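Local coordinates for protein importin subunit beta-1 (Saccharomyces cerevisiae, PDB 5OWU) that carries proteins into the nucleus as the importin beta subunit, working with importin alpha, which recognises the classical nuclear localization signal of the cargo, at residues A[612-615]-A[616-620]. Residues are numbered along the deposited sequence; the frame is centred on the assembly and turned at random. Where two conformers were deposited one is given.
Sequences AFIE and DDVFY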
loop_
_atom_site.group_PDB
_atom_site.type_symbol
_atom_site.label_atom_id
_atom_site.label_comp_id
_atom_site.label_asym_id
_atom_site.label_seq_id
_atom_site.Cartn_x
_atom_site.Cartn_y
_atom_site.Cartn_z
ATOM N N ALA A 612 2.280 -26.285 9.301
ATOM C CA ALA A 612 2.257 -25.284 8.243
ATOM C C ALA A 612 1.971 -23.885 8.769
ATOM O O ALA A 612 2.303 -22.903 8.094
ATOM C CB ALA A 612 1.213 -25.665 7.193
ATOM N N PHE A 613 1.370 -23.769 9.955
ATOM C CA PHE A 613 0.976 -22.457 10.461
ATOM C C PHE A 613 2.130 -21.718 11.136
ATOM O O PHE A 613 2.146 -20.482 11.128
ATOM C CB PHE A 613 -0.198 -22.600 11.435
ATOM C CG PHE A 613 -1.424 -23.229 10.823
ATOM C CD1 PHE A 613 -1.601 -24.601 10.854
ATOM C CD2 PHE A 613 -2.399 -22.450 10.218
ATOM C CE1 PHE A 613 -2.719 -25.186 10.295
ATOM C CE2 PHE A 613 -3.523 -23.034 9.658
ATOM C CZ PHE A 613 -3.681 -24.402 9.697
ATOM N N ILE A 614 3.098 -22.436 11.710
ATOM C CA ILE A 614 4.251 -21.815 12.356
ATOM C C ILE A 614 5.573 -22.135 11.666
ATOM O O ILE A 614 6.609 -21.605 12.080
ATOM C CB ILE A 614 4.338 -22.205 13.844
ATOM C CG1 ILE A 614 4.449 -23.718 13.996
ATOM C CG2 ILE A 614 3.135 -21.673 14.606
ATOM C CD1 ILE A 614 5.092 -24.135 15.291
ATOM N N GLU A 615 5.583 -22.988 10.636
ATOM C CA GLU A 615 6.863 -23.416 10.074
ATOM C C GLU A 615 7.658 -22.237 9.530
ATOM O O GLU A 615 8.889 -22.281 9.505
ATOM C CB GLU A 615 6.655 -24.471 8.982
ATOM C CG GLU A 615 5.831 -24.024 7.786
ATOM C CD GLU A 615 5.776 -25.075 6.681
ATOM O OE1 GLU A 615 6.593 -26.026 6.700
ATOM O OE2 GLU A 615 4.912 -24.946 5.791
ATOM N N ASP A 616 6.979 -21.185 9.080
ATOM C CA ASP A 616 7.677 -19.993 8.610
ATOM C C ASP A 616 8.512 -19.368 9.727
ATOM O O ASP A 616 9.708 -19.086 9.552
ATOM C CB ASP A 616 6.655 -18.995 8.065
ATOM C CG ASP A 616 7.286 -17.927 7.206
ATOM O OD1 ASP A 616 8.103 -18.279 6.329
ATOM O OD2 ASP A 616 6.961 -16.735 7.406
ATOM N N ASP A 617 7.896 -19.152 10.893
ATOM C CA ASP A 617 8.621 -18.589 12.028
ATOM C C ASP A 617 9.688 -19.547 12.551
ATOM O O ASP A 617 10.740 -19.103 13.041
ATOM C CB ASP A 617 7.630 -18.222 13.126
ATOM C CG ASP A 617 6.624 -17.180 12.664
ATOM O OD1 ASP A 617 7.043 -16.191 12.025
ATOM O OD2 ASP A 617 5.419 -17.366 12.913
ATOM N N VAL A 618 9.450 -20.857 12.439
ATOM C CA VAL A 618 10.474 -21.822 12.824
ATOM C C VAL A 618 11.672 -21.706 11.898
ATOM O O VAL A 618 12.822 -21.753 12.340
ATOM C CB VAL A 618 9.905 -23.252 12.823
ATOM C CG1 VAL A 618 11.005 -24.260 13.127
ATOM C CG2 VAL A 618 8.776 -23.384 13.837
ATOM N N PHE A 619 11.422 -21.566 10.600
ATOM C CA PHE A 619 12.508 -21.412 9.643
ATOM C C PHE A 619 13.278 -20.126 9.894
ATOM O O PHE A 619 14.502 -20.095 9.750
ATOM C CB PHE A 619 11.956 -21.435 8.219
ATOM C CG PHE A 619 11.959 -22.797 7.599
ATOM C CD1 PHE A 619 11.113 -23.787 8.064
ATOM C CD2 PHE A 619 12.814 -23.087 6.552
ATOM C CE1 PHE A 619 11.125 -25.053 7.491
ATOM C CE2 PHE A 619 12.825 -24.341 5.975
ATOM C CZ PHE A 619 11.981 -25.325 6.447
ATOM N N TYR A 620 12.576 -19.047 10.255
ATOM C CA TYR A 620 13.264 -17.810 10.614
ATOM C C TYR A 620 14.204 -18.033 11.793
ATOM O O TYR A 620 15.346 -17.547 11.794
ATOM C CB TYR A 620 12.243 -16.712 10.937
ATOM C CG TYR A 620 11.688 -15.988 9.722
ATOM C CD1 TYR A 620 12.538 -15.446 8.763
ATOM C CD2 TYR A 620 10.318 -15.844 9.534
ATOM C CE1 TYR A 620 12.041 -14.784 7.655
ATOM C CE2 TYR A 620 9.812 -15.182 8.424
ATOM C CZ TYR A 620 10.679 -14.658 7.488
ATOM O OH TYR A 620 10.189 -14.002 6.384
HETATM O O HOH W 1 3.996 -20.711 8.566
HETATM O O HOH W 2 4.398 -18.882 10.785
#
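E615 O takes the amide of F619, with N and O 2.9 Å apart, and the donor lies tilted 29° from the carbonyl plane. The same oxygen sits at the edge of the F619 ring, near its plane, 3.0 Å from CD1. The ring also meets F640, the planes at about 50°, and the side chain rests on T658 and A659 of helix 655-669. An alanine in place of F619 would probably leave the backbone hydrogen bond in place but strip the ring edge from E615 O and take away an aromatic neighbour of F640. One residue back, V618 N bonds to I614 O at 3.0 Å, nearly in line with the carbonyl. V618 CG2 stands beside its backbone N, anti to the carbonyl carbon; this turns the methyl back toward the loop, where it meets I614 CD1 at 4.0 Å. The two aliphatic side chains cross at a slant, and both also pack on L605 of helix 595-607. Two waters tie the incoming loop to the first turn. One donates to A612 O and accepts from D616 N, 3.1 Å away. The other donates both to F613 O and, at 2.8 Å, to D617 OD2, which S574 also holds. D616 OD1 bonds to T658. The two aspartates thus link this turn to two neighbouring helices, 655-669 and 563-586. This first turn, its i to i+4 bonds beginning at I614 O and E615 O, opens alpha helix 615-629, the second of two helices within HEAT repeat 14 of the importin beta solenoid.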